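Local coordinates for putative monooxygenase Rv0793 (Mycobacterium tuberculosis, PDB 1Y0H), which is a putative homodimeric monooxygenase that might take part in antibiotic biosynthesis or scavenge reactive oxygen species, at residues A7-F12 with E52-E57; S20-L25 with G82-R87; L25-I30 with Y42-S47; T31-E36 with S71-N76. All blocks are in the same frame, centred on the assembly; numbering follows the deposited sequence. Where two conformers were deposited one is given.

Contact 1. Residues A7-F12 with E52-E57; sequences AVIARF and ELVLFE
This contact is an antiparallel strand pairing at the centre of the four-stranded ferredoxin-like sheet, where 7-12 and 52-57 are the two inner neighbours. The strand axes approach to 4.8 Å, and six backbone hydrogen bonds join the hydrogen-bonded pairs Val8-Glu57, Ala10-Leu55 and Phe12-Leu53. Leu55 N reaches Ala10 O at 2.8 Å in the carbonyl plane, whereas Phe12 N meets Leu53 O nearly along the C=O axis.

The residues alternate between two faces. On one, Ile9 CG1 comes in at the edge of the Phe56 ring, 3.5 Å from CD2, and Ile9 CG2 lies alongside Val54 CG1. Arg11, bent at chi3 (107°), turns its guanidinium edge to Glu52, so that NE gives a 2.9 Å salt bridge to the syn lone pair of OE1; the two planes stand 78° apart. This face meets the second subunit, whose Phe56 stacks on Phe56 here. On the other, Phe12 CE1 touches Leu55 CD1 at 3.8 Å, and Phe12 also packs on Leu22 and Leu26 of helix 19-35. Glu57 runs beside Val8, with OE1 bound by Tyr59 OH.

The chemistry thus separates by face: one, largely apolar with a salt bridge near the strand end, meets the second subunit, while the other is an apolar surface under helix 19-35, and it becomes polar at Glu57, whose carboxylate lies beside a bound acetate.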
loop_
_atom_site.group_PDB
_atom_site.type_symbol
_atom_site.label_atom_id
_atom_site.label_comp_id
_atom_site.label_asym_id
_atom_site.label_seq_id
_atom_site.Cartn_x
_atom_site.Cartn_y
_atom_site.Cartn_z
ATOM N N ALA A 7 1.816 8.539 2.931
ATOM C CA ALA A 7 1.067 7.297 3.109
ATOM C C ALA A 7 1.878 6.312 3.959
ATOM O O ALA A 7 3.073 6.467 4.141
ATOM C CB ALA A 7 0.682 6.678 1.752
ATOM N N VAL A 8 1.212 5.288 4.480
ATOM C CA VAL A 8 1.884 4.263 5.260
ATOM C C VAL A 8 1.293 2.929 4.852
ATOM O O VAL A 8 0.071 2.807 4.674
ATOM C CB VAL A 8 1.649 4.448 6.790
ATOM C CG1 VAL A 8 2.386 3.380 7.599
ATOM C CG2 VAL A 8 2.071 5.837 7.241
ATOM N N ILE A 9 2.167 1.946 4.656
ATOM C CA ILE A 9 1.726 0.560 4.531
ATOM C C ILE A 9 2.182 -0.140 5.796
ATOM O O ILE A 9 3.349 -0.058 6.167
ATOM C CB ILE A 9 2.350 -0.148 3.304
ATOM C CG1 ILE A 9 1.891 0.518 2.019
ATOM C CG2 ILE A 9 1.975 -1.660 3.282
ATOM C CD1 ILE A 9 2.689 0.072 0.773
ATOM N N ALA A 10 1.262 -0.843 6.447
ATOM C CA ALA A 10 1.613 -1.636 7.626
ATOM C C ALA A 10 1.146 -3.054 7.367
ATOM O O ALA A 10 -0.043 -3.282 7.087
ATOM C CB ALA A 10 0.952 -1.079 8.873
ATOM N N ARG A 11 2.078 -3.991 7.478
ATOM C CA ARG A 11 1.801 -5.415 7.226
ATOM C C ARG A 11 1.901 -6.203 8.518
ATOM O O ARG A 11 2.884 -6.067 9.263
ATOM C CB ARG A 11 2.780 -5.982 6.191
ATOM C CG ARG A 11 2.914 -5.114 4.959
ATOM C CD ARG A 11 3.706 -5.802 3.853
ATOM N NE ARG A 11 2.786 -6.204 2.788
ATOM C CZ ARG A 11 2.808 -5.744 1.540
ATOM N NH1 ARG A 11 1.897 -6.167 0.686
ATOM N NH2 ARG A 11 3.737 -4.883 1.127
ATOM N N PHE A 12 0.881 -7.032 8.770
ATOM C CA PHE A 12 0.782 -7.807 10.015
ATOM C C PHE A 12 0.720 -9.281 9.692
ATOM O O PHE A 12 -0.089 -9.699 8.862
ATOM C CB PHE A 12 -0.479 -7.444 10.797
ATOM C CG PHE A 12 -0.636 -5.974 11.057
ATOM C CD1 PHE A 12 -1.155 -5.130 10.073
ATOM C CD2 PHE A 12 -0.272 -5.440 12.289
ATOM C CE1 PHE A 12 -1.282 -3.754 10.322
ATOM C CE2 PHE A 12 -0.416 -4.079 12.550
ATOM C CZ PHE A 12 -0.914 -3.238 11.567
ATOM N N GLU A 52 -1.221 -12.403 5.617
ATOM C CA GLU A 52 -1.049 -11.061 6.172
ATOM C C GLU A 52 -2.340 -10.266 6.194
ATOM O O GLU A 52 -3.189 -10.398 5.303
ATOM C CB GLU A 52 -0.088 -10.221 5.321
ATOM C CG GLU A 52 1.316 -10.713 5.119
ATOM C CD GLU A 52 2.013 -9.886 4.040
ATOM O OE1 GLU A 52 1.810 -8.649 4.018
ATOM O OE2 GLU A 52 2.733 -10.463 3.195
ATOM N N LEU A 53 -2.452 -9.394 7.191
ATOM C CA LEU A 53 -3.402 -8.305 7.135
ATOM C C LEU A 53 -2.595 -7.048 6.813
ATOM O O LEU A 53 -1.446 -6.911 7.236
ATOM C CB LEU A 53 -4.177 -8.163 8.450
ATOM C CG LEU A 53 -5.023 -9.363 8.909
ATOM C CD1 LEU A 53 -5.903 -8.931 10.064
ATOM C CD2 LEU A 53 -5.875 -9.920 7.764
ATOM N N VAL A 54 -3.176 -6.160 6.017
ATOM C CA VAL A 54 -2.442 -4.990 5.530
ATOM C C VAL A 54 -3.299 -3.751 5.706
ATOM O O VAL A 54 -4.476 -3.755 5.319
ATOM C CB VAL A 54 -2.066 -5.155 4.040
ATOM C CG1 VAL A 54 -1.339 -3.907 3.519
ATOM C CG2 VAL A 54 -1.216 -6.439 3.834
ATOM N N LEU A 55 -2.718 -2.718 6.317
ATOM C CA LEU A 55 -3.356 -1.396 6.359
ATOM C C LEU A 55 -2.697 -0.518 5.330
ATOM O O LEU A 55 -1.469 -0.484 5.233
ATOM C CB LEU A 55 -3.213 -0.732 7.743
ATOM C CG LEU A 55 -4.170 -1.210 8.830
ATOM C CD1 LEU A 55 -3.622 -0.723 10.161
ATOM C CD2 LEU A 55 -5.598 -0.691 8.621
ATOM N N PHE A 56 -3.516 0.171 4.540
ATOM C CA PHE A 56 -3.008 1.274 3.744
ATOM C C PHE A 56 -3.592 2.558 4.315
ATOM O O PHE A 56 -4.803 2.693 4.428
ATOM C CB PHE A 56 -3.354 1.122 2.260
ATOM C CG PHE A 56 -2.579 2.057 1.386
ATOM C CD1 PHE A 56 -3.162 3.208 0.878
ATOM C CD2 PHE A 56 -1.253 1.800 1.097
ATOM C CE1 PHE A 56 -2.425 4.090 0.077
ATOM C CE2 PHE A 56 -0.504 2.677 0.297
ATOM C CZ PHE A 56 -1.101 3.828 -0.201
ATOM N N GLU A 57 -2.712 3.491 4.665
ATOM C CA GLU A 57 -3.091 4.718 5.360
ATOM C C GLU A 57 -2.575 5.917 4.587
ATOM O O GLU A 57 -1.465 5.892 4.066
ATOM C CB GLU A 57 -2.455 4.746 6.751
ATOM C CG GLU A 57 -2.494 3.421 7.473
ATOM C CD GLU A 57 -1.670 3.386 8.744
ATOM O OE1 GLU A 57 -1.369 4.463 9.338
ATOM O OE2 GLU A 57 -1.339 2.250 9.159
#

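Contact 2. Residues S20-L25 with G82-R87; sequences SALRAL and GELLTR
Leu84 is the centre of a small apolar contact between the N-terminal half of helix 19-35 and the loop that leads from helix 72-78 to strand 90-96. With CG anti to its carbonyl carbon (chi1 -56°), the side chain reaches straight at the helix and spreads its two methyls over it. CD1 lies against the helix backbone, 3.8 Å from Leu22 CA, and also touches Leu25 CD2 at 4.2 Å. CD2 takes the outer side and meets Ala21 CB at 4.1 Å.

The closer-fitting side is the inner one. There Leu22, buried, sends CD2 to within 3.9 Å of Leu85 CD2, the two side chains crossing at about a right angle, and both rest on Phe12 of the sheet. The outer side is looser: Ala21, Leu25 and Leu84 all remain partly exposed.

Polar bonds that hold the loop go elsewhere, Leu84 pairing through its backbone with Arg15 and Thr86 OG1 with Met13 O. Between loop and helix, then, the contact is purely apolar packing, of leucine methyls on side chains and on the helix backbone; it closes the edge of the hydrophobic core and depends on fit, with no directed bond between the two segments.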
loop_
_atom_site.group_PDB
_atom_site.type_symbol
_atom_site.label_atom_id
_atom_site.label_comp_id
_atom_site.label_asym_id
_atom_site.label_seq_id
_atom_site.Cartn_x
_atom_site.Cartn_y
_atom_site.Cartn_z
ATOM N N SER A 20 -8.131 -13.765 14.571
ATOM C CA SER A 20 -9.359 -13.043 14.943
ATOM C C SER A 20 -9.090 -11.942 15.973
ATOM O O SER A 20 -9.682 -10.873 15.902
ATOM C CB SER A 20 -10.462 -13.996 15.426
ATOM O OG SER A 20 -10.081 -14.676 16.596
ATOM N N ALA A 21 -8.159 -12.183 16.891
ATOM C CA ALA A 21 -7.767 -11.156 17.851
ATOM C C ALA A 21 -7.104 -9.949 17.167
ATOM O O ALA A 21 -7.385 -8.785 17.514
ATOM C CB ALA A 21 -6.857 -11.761 18.943
ATOM N N LEU A 22 -6.251 -10.220 16.183
ATOM C CA LEU A 22 -5.598 -9.134 15.460
ATOM C C LEU A 22 -6.640 -8.340 14.688
ATOM O O LEU A 22 -6.620 -7.107 14.705
ATOM C CB LEU A 22 -4.541 -9.673 14.504
ATOM C CG LEU A 22 -3.860 -8.596 13.640
ATOM C CD1 LEU A 22 -3.082 -7.573 14.452
ATOM C CD2 LEU A 22 -2.997 -9.322 12.632
ATOM N N ARG A 23 -7.552 -9.043 14.023
ATOM C CA ARG A 23 -8.600 -8.353 13.271
ATOM C C ARG A 23 -9.375 -7.390 14.176
ATOM O O ARG A 23 -9.607 -6.227 13.808
ATOM C CB ARG A 23 -9.535 -9.348 12.584
ATOM C CG ARG A 23 -10.741 -8.685 11.925
ATOM C CD ARG A 23 -10.321 -7.816 10.766
ATOM N NE ARG A 23 -11.468 -7.119 10.174
ATOM C CZ ARG A 23 -12.331 -7.661 9.319
ATOM N NH1 ARG A 23 -13.332 -6.918 8.851
ATOM N NH2 ARG A 23 -12.197 -8.923 8.916
ATOM N N ALA A 24 -9.737 -7.849 15.372
ATOM C CA ALA A 24 -10.468 -7.014 16.337
ATOM C C ALA A 24 -9.668 -5.789 16.782
ATOM O O ALA A 24 -10.218 -4.693 16.915
ATOM C CB ALA A 24 -10.882 -7.838 17.527
ATOM N N LEU A 25 -8.370 -5.991 17.003
ATOM C CA LEU A 25 -7.468 -4.909 17.391
ATOM C C LEU A 25 -7.389 -3.849 16.298
ATOM O O LEU A 25 -7.482 -2.642 16.568
ATOM C CB LEU A 25 -6.078 -5.465 17.705
ATOM C CG LEU A 25 -5.123 -4.467 18.350
ATOM C CD1 LEU A 25 -5.502 -4.221 19.807
ATOM C CD2 LEU A 25 -3.706 -5.009 18.261
ATOM N N GLY A 82 2.141 -6.602 19.084
ATOM C CA GLY A 82 3.288 -7.486 18.881
ATOM C C GLY A 82 3.079 -8.900 19.365
ATOM O O GLY A 82 3.582 -9.864 18.770
ATOM N N GLU A 83 2.316 -9.004 20.444
ATOM C CA GLU A 83 2.037 -10.253 21.135
ATOM C C GLU A 83 1.153 -11.198 20.315
ATOM O O GLU A 83 0.996 -12.368 20.678
ATOM C CB GLU A 83 1.388 -9.932 22.481
ATOM C CG GLU A 83 2.324 -9.221 23.496
ATOM C CD GLU A 83 2.763 -7.783 23.131
ATOM O OE1 GLU A 83 2.116 -7.099 22.302
ATOM O OE2 GLU A 83 3.785 -7.321 23.702
ATOM N N LEU A 84 0.573 -10.689 19.223
ATOM C CA LEU A 84 -0.307 -11.488 18.362
ATOM C C LEU A 84 0.391 -11.999 17.103
ATOM O O LEU A 84 -0.188 -12.775 16.338
ATOM C CB LEU A 84 -1.531 -10.651 17.946
ATOM C CG LEU A 84 -2.340 -10.058 19.107
ATOM C CD1 LEU A 84 -3.455 -9.203 18.578
ATOM C CD2 LEU A 84 -2.921 -11.198 19.930
ATOM N N LEU A 85 1.631 -11.561 16.892
ATOM C CA LEU A 85 2.286 -11.725 15.589
ATOM C C LEU A 85 3.465 -12.677 15.617
ATOM O O LEU A 85 4.034 -12.955 16.670
ATOM C CB LEU A 85 2.752 -10.364 15.072
ATOM C CG LEU A 85 1.737 -9.221 15.130
ATOM C CD1 LEU A 85 2.396 -7.907 14.765
ATOM C CD2 LEU A 85 0.522 -9.511 14.231
ATOM N N THR A 86 3.806 -13.187 14.443
ATOM C CA THR A 86 4.967 -14.061 14.276
ATOM C C THR A 86 6.241 -13.247 14.119
ATOM O O THR A 86 7.340 -13.790 14.181
ATOM C CB THR A 86 4.860 -14.942 13.029
ATOM O OG1 THR A 86 4.724 -14.113 11.862
ATOM C CG2 THR A 86 3.683 -15.905 13.128
ATOM N N ARG A 87 6.073 -11.951 13.882
ATOM C CA ARG A 87 7.190 -11.042 13.654
ATOM C C ARG A 87 6.641 -9.631 13.834
ATOM O O ARG A 87 5.430 -9.433 13.758
ATOM C CB ARG A 87 7.721 -11.226 12.232
ATOM C CG ARG A 87 6.605 -11.134 11.193
ATOM C CD ARG A 87 7.068 -11.500 9.813
ATOM N NE ARG A 87 7.731 -10.381 9.184
ATOM C CZ ARG A 87 8.312 -10.425 7.990
ATOM N NH1 ARG A 87 8.314 -11.553 7.284
ATOM N NH2 ARG A 87 8.893 -9.337 7.510
#

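Contact 3. Residues L25-I30 with Y42-S47; sequences LLDAMI and YDLYES. With ACT (acetate ion), chain C.
Tyr42 and Leu44 both hold CG anti to the backbone N (chi1 -169° and 178°), which sends their side chains from strand 39-47 toward helix 19-35. The helix segment runs roughly antiparallel to the strand, at 156°, with the axes 9.4 Å apart. Met29, bent at chi2 and chi3, folds round the tip of the tyrosine: its CB lies 3.4 Å from Tyr42 OH, and its CE reaches the same oxygen. Ile30 crosses the ring obliquely, CG1 resting 4.1 Å from Tyr42 CE1, while its CD1 leans on Leu44 CB.

One turn back along the helix, Leu26 CD1 meets Leu44 CD1 at 4.0 Å, the side chains crossing at about a right angle. Leu44 CD2 packs 3.9 Å from Asp27 OD1, an oxygen already in a salt bridge with Arg23. Along the edge of strand 39-47, residues 44-47 pair antiparallel with a strand of the second subunit, so the sheet runs on across the dimer interface.

At the other end of the contact the phenol supplies a hydrogen bond. Tyr42 OH donates to O of an acetate ion, probably from the crystallisation liquor, that lies in plane at the ring edge and is also bound by His68 NE2. Packing by Met29 and Ile30 holds the ring and places its oxygen, and the hydroxyl donates to a small anion that may mark a pocket of this putative monooxygenase.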
loop_
_atom_site.group_PDB
_atom_site.type_symbol
_atom_site.label_atom_id
_atom_site.label_comp_id
_atom_site.label_asym_id
_atom_site.label_seq_id
_atom_site.Cartn_x
_atom_site.Cartn_y
_atom_site.Cartn_z
ATOM N N LEU A 25 -8.370 -5.991 17.003
ATOM C CA LEU A 25 -7.468 -4.909 17.391
ATOM C C LEU A 25 -7.389 -3.849 16.298
ATOM O O LEU A 25 -7.482 -2.642 16.568
ATOM C CB LEU A 25 -6.078 -5.465 17.705
ATOM C CG LEU A 25 -5.123 -4.467 18.350
ATOM C CD1 LEU A 25 -5.502 -4.221 19.807
ATOM C CD2 LEU A 25 -3.706 -5.009 18.261
ATOM N N LEU A 26 -7.215 -4.303 15.060
ATOM C CA LEU A 26 -7.132 -3.373 13.944
ATOM C C LEU A 26 -8.489 -2.729 13.652
ATOM O O LEU A 26 -8.552 -1.540 13.351
ATOM C CB LEU A 26 -6.532 -4.063 12.715
ATOM C CG LEU A 26 -5.115 -4.630 12.896
ATOM C CD1 LEU A 26 -4.621 -5.208 11.582
ATOM C CD2 LEU A 26 -4.134 -3.591 13.425
ATOM N N ASP A 27 -9.576 -3.489 13.788
ATOM C CA ASP A 27 -10.921 -2.943 13.586
ATOM C C ASP A 27 -11.171 -1.726 14.457
ATOM O O ASP A 27 -11.765 -0.744 14.001
ATOM C CB ASP A 27 -12.006 -3.981 13.907
ATOM C CG ASP A 27 -12.222 -5.002 12.791
ATOM O OD1 ASP A 27 -11.800 -4.789 11.638
ATOM O OD2 ASP A 27 -12.857 -6.054 13.079
ATOM N N ALA A 28 -10.722 -1.793 15.707
ATOM C CA ALA A 28 -10.967 -0.736 16.687
ATOM C C ALA A 28 -10.236 0.566 16.354
ATOM O O ALA A 28 -10.556 1.617 16.898
ATOM C CB ALA A 28 -10.593 -1.211 18.078
ATOM N N MET A 29 -9.257 0.475 15.463
ATOM C CA MET A 29 -8.476 1.641 15.037
ATOM C C MET A 29 -9.196 2.430 13.959
ATOM O O MET A 29 -8.912 3.606 13.756
ATOM C CB MET A 29 -7.129 1.192 14.484
ATOM C CG MET A 29 -6.144 0.715 15.560
ATOM S SD MET A 29 -5.537 2.063 16.598
ATOM C CE MET A 29 -4.461 2.918 15.449
ATOM N N ILE A 30 -10.097 1.770 13.240
ATOM C CA ILE A 30 -10.635 2.326 12.002
ATOM C C ILE A 30 -11.472 3.582 12.203
ATOM O O ILE A 30 -11.196 4.612 11.597
ATOM C CB ILE A 30 -11.390 1.261 11.155
ATOM C CG1 ILE A 30 -10.403 0.166 10.740
ATOM C CG2 ILE A 30 -12.014 1.906 9.925
ATOM C CD1 ILE A 30 -11.034 -0.973 9.946
ATOM N N TYR A 42 -7.853 5.247 5.551
ATOM C CA TYR A 42 -7.310 4.214 6.432
ATOM C C TYR A 42 -8.118 2.965 6.128
ATOM O O TYR A 42 -9.262 2.846 6.562
ATOM C CB TYR A 42 -7.499 4.669 7.877
ATOM C CG TYR A 42 -6.793 3.876 8.948
ATOM C CD1 TYR A 42 -7.478 2.908 9.695
ATOM C CD2 TYR A 42 -5.455 4.132 9.265
ATOM C CE1 TYR A 42 -6.844 2.202 10.722
ATOM C CE2 TYR A 42 -4.815 3.419 10.301
ATOM C CZ TYR A 42 -5.521 2.462 11.013
ATOM O OH TYR A 42 -4.906 1.770 12.022
ATOM N N ASP A 43 -7.526 2.060 5.354
ATOM C CA ASP A 43 -8.249 0.906 4.805
ATOM C C ASP A 43 -7.549 -0.410 5.142
ATOM O O ASP A 43 -6.335 -0.511 5.059
ATOM C CB ASP A 43 -8.406 1.053 3.284
ATOM C CG ASP A 43 -9.229 2.269 2.903
ATOM O OD1 ASP A 43 -10.285 2.484 3.527
ATOM O OD2 ASP A 43 -8.818 3.004 1.981
ATOM N N LEU A 44 -8.345 -1.417 5.486
ATOM C CA LEU A 44 -7.823 -2.714 5.904
ATOM C C LEU A 44 -8.077 -3.774 4.837
ATOM O O LEU A 44 -9.185 -3.890 4.317
ATOM C CB LEU A 44 -8.506 -3.168 7.199
ATOM C CG LEU A 44 -8.117 -4.530 7.775
ATOM C CD1 LEU A 44 -6.635 -4.623 8.134
ATOM C CD2 LEU A 44 -8.979 -4.804 9.000
ATOM N N TYR A 45 -7.036 -4.551 4.551
ATOM C CA TYR A 45 -7.082 -5.635 3.574
ATOM C C TYR A 45 -6.505 -6.908 4.160
ATOM O O TYR A 45 -5.799 -6.870 5.170
ATOM C CB TYR A 45 -6.223 -5.286 2.358
ATOM C CG TYR A 45 -6.569 -3.977 1.712
ATOM C CD1 TYR A 45 -6.004 -2.778 2.160
ATOM C CD2 TYR A 45 -7.445 -3.937 0.638
ATOM C CE1 TYR A 45 -6.334 -1.573 1.558
ATOM C CE2 TYR A 45 -7.777 -2.749 0.034
ATOM C CZ TYR A 45 -7.219 -1.574 0.502
ATOM O OH TYR A 45 -7.548 -0.391 -0.101
ATOM N N GLU A 46 -6.793 -8.035 3.512
ATOM C CA GLU A 46 -5.980 -9.240 3.742
ATOM C C GLU A 46 -5.225 -9.620 2.472
ATOM O O GLU A 46 -5.711 -9.397 1.371
ATOM C CB GLU A 46 -6.814 -10.420 4.262
ATOM C CG GLU A 46 -7.872 -10.957 3.322
ATOM C CD GLU A 46 -8.484 -12.291 3.780
ATOM O OE1 GLU A 46 -8.873 -13.080 2.899
ATOM O OE2 GLU A 46 -8.593 -12.554 5.004
ATOM N N SER A 47 -4.033 -10.187 2.618
ATOM C CA SER A 47 -3.273 -10.588 1.439
ATOM C C SER A 47 -4.001 -11.747 0.769
ATOM O O SER A 47 -4.689 -12.517 1.440
ATOM C CB SER A 47 -1.847 -10.983 1.809
ATOM O OG SER A 47 -1.863 -12.125 2.629
HETATM C C ACT C . -1.595 1.875 12.424
HETATM O O ACT C . -2.397 2.831 12.452
HETATM O OXT ACT C . -0.512 2.054 11.810
HETATM C CH3 ACT C . -1.930 0.578 13.088
#

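Contact 4. Residues T31-E36 with S71-N76. With ACT (acetate ion), chain D.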
loop_
_atom_site.group_PDB
_atom_site.type_symbol
_atom_site.label_atom_id
_atom_site.label_comp_id
_atom_site.label_asym_id
_atom_site.label_seq_id
_atom_site.Cartn_x
_atom_site.Cartn_y
_atom_site.Cartn_z
ATOM N N THR A 31 -12.495 3.508 13.054
ATOM C CA THR A 31 -13.331 4.694 13.292
ATOM C C THR A 31 -12.558 5.929 13.830
ATOM O O THR A 31 -12.629 6.998 13.212
ATOM C CB THR A 31 -14.580 4.344 14.113
ATOM O OG1 THR A 31 -15.482 3.646 13.249
ATOM C CG2 THR A 31 -15.272 5.593 14.628
ATOM N N PRO A 32 -11.818 5.780 14.955
ATOM C CA PRO A 32 -11.076 6.945 15.465
ATOM C C PRO A 32 -9.997 7.453 14.510
ATOM O O PRO A 32 -9.766 8.664 14.460
ATOM C CB PRO A 32 -10.443 6.439 16.764
ATOM C CG PRO A 32 -10.491 4.938 16.685
ATOM C CD PRO A 32 -11.652 4.596 15.815
ATOM N N THR A 33 -9.356 6.564 13.748
ATOM C CA THR A 33 -8.334 7.030 12.809
ATOM C C THR A 33 -8.957 7.762 11.630
ATOM O O THR A 33 -8.501 8.839 11.274
ATOM C CB THR A 33 -7.411 5.913 12.306
ATOM O OG1 THR A 33 -6.847 5.223 13.437
ATOM C CG2 THR A 33 -6.289 6.540 11.465
ATOM N N ARG A 34 -10.009 7.203 11.039
ATOM C CA ARG A 34 -10.685 7.903 9.935
ATOM C C ARG A 34 -11.238 9.254 10.390
ATOM O O ARG A 34 -11.361 10.164 9.577
ATOM C CB ARG A 34 -11.804 7.058 9.315
ATOM C CG ARG A 34 -11.284 5.909 8.469
ATOM C CD ARG A 34 -12.442 5.119 7.869
ATOM N NE ARG A 34 -11.961 3.930 7.180
ATOM C CZ ARG A 34 -12.713 2.886 6.852
ATOM N NH1 ARG A 34 -14.014 2.865 7.134
ATOM N NH2 ARG A 34 -12.156 1.862 6.224
ATOM N N ALA A 35 -11.562 9.365 11.682
ATOM C CA ALA A 35 -12.113 10.600 12.261
ATOM C C ALA A 35 -11.074 11.701 12.475
ATOM O O ALA A 35 -11.441 12.866 12.663
ATOM C CB ALA A 35 -12.857 10.310 13.560
ATOM N N GLU A 36 -9.795 11.328 12.459
ATOM C CA GLU A 36 -8.702 12.305 12.542
ATOM C C GLU A 36 -8.790 13.332 11.414
ATOM O O GLU A 36 -8.906 12.967 10.236
ATOM C CB GLU A 36 -7.337 11.605 12.495
ATOM C CG GLU A 36 -7.020 10.691 13.686
ATOM C CD GLU A 36 -5.778 9.810 13.474
ATOM O OE1 GLU A 36 -4.968 10.091 12.558
ATOM O OE2 GLU A 36 -5.601 8.820 14.226
ATOM N N SER A 71 -1.800 9.332 19.378
ATOM C CA SER A 71 -3.214 9.248 19.747
ATOM C C SER A 71 -3.500 8.112 20.728
ATOM O O SER A 71 -2.762 7.120 20.760
ATOM C CB SER A 71 -4.073 9.069 18.499
ATOM O OG SER A 71 -3.881 7.780 17.943
ATOM N N PRO A 72 -4.575 8.249 21.535
ATOM C CA PRO A 72 -4.925 7.214 22.501
ATOM C C PRO A 72 -5.198 5.878 21.837
ATOM O O PRO A 72 -4.817 4.837 22.379
ATOM C CB PRO A 72 -6.204 7.762 23.160
ATOM C CG PRO A 72 -6.124 9.205 22.972
ATOM C CD PRO A 72 -5.498 9.398 21.629
ATOM N N HIS A 73 -5.850 5.895 20.679
ATOM C CA HIS A 73 -6.129 4.645 19.989
ATOM C C HIS A 73 -4.844 3.987 19.483
ATOM O O HIS A 73 -4.688 2.770 19.611
ATOM C CB HIS A 73 -7.201 4.787 18.896
ATOM C CG HIS A 73 -7.037 5.992 18.023
ATOM N ND1 HIS A 73 -7.281 7.274 18.469
ATOM C CD2 HIS A 73 -6.702 6.104 16.715
ATOM C CE1 HIS A 73 -7.069 8.125 17.483
ATOM N NE2 HIS A 73 -6.718 7.441 16.408
ATOM N N TYR A 74 -3.916 4.780 18.947
ATOM C CA TYR A 74 -2.660 4.215 18.458
ATOM C C TYR A 74 -1.862 3.625 19.610
ATOM O O TYR A 74 -1.324 2.531 19.501
ATOM C CB TYR A 74 -1.821 5.247 17.705
ATOM C CG TYR A 74 -0.526 4.691 17.140
ATOM C CD1 TYR A 74 -0.492 4.095 15.872
ATOM C CD2 TYR A 74 0.650 4.728 17.884
ATOM C CE1 TYR A 74 0.693 3.588 15.345
ATOM C CE2 TYR A 74 1.836 4.220 17.373
ATOM C CZ TYR A 74 1.848 3.651 16.109
ATOM O OH TYR A 74 3.021 3.148 15.598
ATOM N N LEU A 75 -1.782 4.349 20.717
ATOM C CA LEU A 75 -0.966 3.878 21.832
ATOM C C LEU A 75 -1.515 2.595 22.451
ATOM O O LEU A 75 -0.736 1.734 22.880
ATOM C CB LEU A 75 -0.778 4.975 22.882
ATOM C CG LEU A 75 0.024 6.204 22.438
ATOM C CD1 LEU A 75 0.087 7.199 23.578
ATOM C CD2 LEU A 75 1.435 5.879 21.911
ATOM N N ASN A 76 -2.839 2.464 22.488
ATOM C CA ASN A 76 -3.487 1.246 22.969
ATOM C C ASN A 76 -3.131 0.076 22.066
ATOM O O ASN A 76 -2.776 -1.005 22.539
ATOM C CB ASN A 76 -5.009 1.419 23.031
ATOM C CG ASN A 76 -5.719 0.150 23.456
ATOM O OD1 ASN A 76 -5.528 -0.328 24.569
ATOM N ND2 ASN A 76 -6.551 -0.397 22.575
HETATM C C ACT D . 2.681 0.876 13.432
HETATM O O ACT D . 1.679 0.654 12.699
HETATM O OXT ACT D . 3.256 1.986 13.296
HETATM C CH3 ACT D . 3.174 -0.138 14.418
#
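The His73 ring is gripped at its edge and on both faces. NE2 donates a hydrogen bond of 2.8 Å to Glu36 OE2, close to the ring plane and fairly straight (159°). The two side chains meet tip to tip, and the carboxylate, turned 45° from the ring, accepts the bond through the anti lone pair of OE2. Pro32 CB sits almost exactly over the ring centre, 3.6 Å from the centroid, in a CH-pi contact. Over the centre of the opposite face lies Ser71 OG, and Thr33 OG1 borders the edge, 3.4 Å from His73 CD2.

To lie between Pro32 and Ser71, His73 adopts the crowded first torsion (chi1 45°), with CG between backbone N and carbonyl carbon. Ser71 is placed by its role as N-cap, OG accepting from Tyr74 N at 3.2 Å, and it is bonded to His68 O as well. Glu36 OE2 is shared with His68 ND1, so one carboxylate oxygen serves two histidines, which would probably favour their protonated forms. Thr33 OG1 is held by Met29 O. Tyr74, stacked edge-to-face with His68, directs its OH to OXT of an acetate ion at 2.6 Å.

At Pro32 the helix is kinked, the proline N having no bond to the turn before. The whole is a junction of two helices, a His-carboxylate hydrogen bond beside a serine N-cap, in the helical layer of the ferredoxin-like fold of the antibiotic biosynthesis monooxygenase family, a member of the dimeric alpha/beta-barrel clan.

Overall arrangement
Contacts 1 and 3 form the buried centre of the subunit, sharing the sheet through neighbouring strands 53-59 and 39-47, and both also reach the second subunit. Contact 2 lies at the surface and contact 4 is partly buried. Helix 19-35 runs through three of them: its start meets a loop in contact 2, its middle a strand in contact 3 and its end another helix in contact 4. Phe12 links contacts 1 and 2 through Leu22, and Arg34 ties contact 4 to contact 3 at Tyr42 O. The chemistry shifts accordingly, from backbone hydrogen bonding in contact 1 to aliphatic packing in 2, aliphatic and tyrosine packing with one hydrogen bond to an acetate in 3, and directed side-chain bonding in 4.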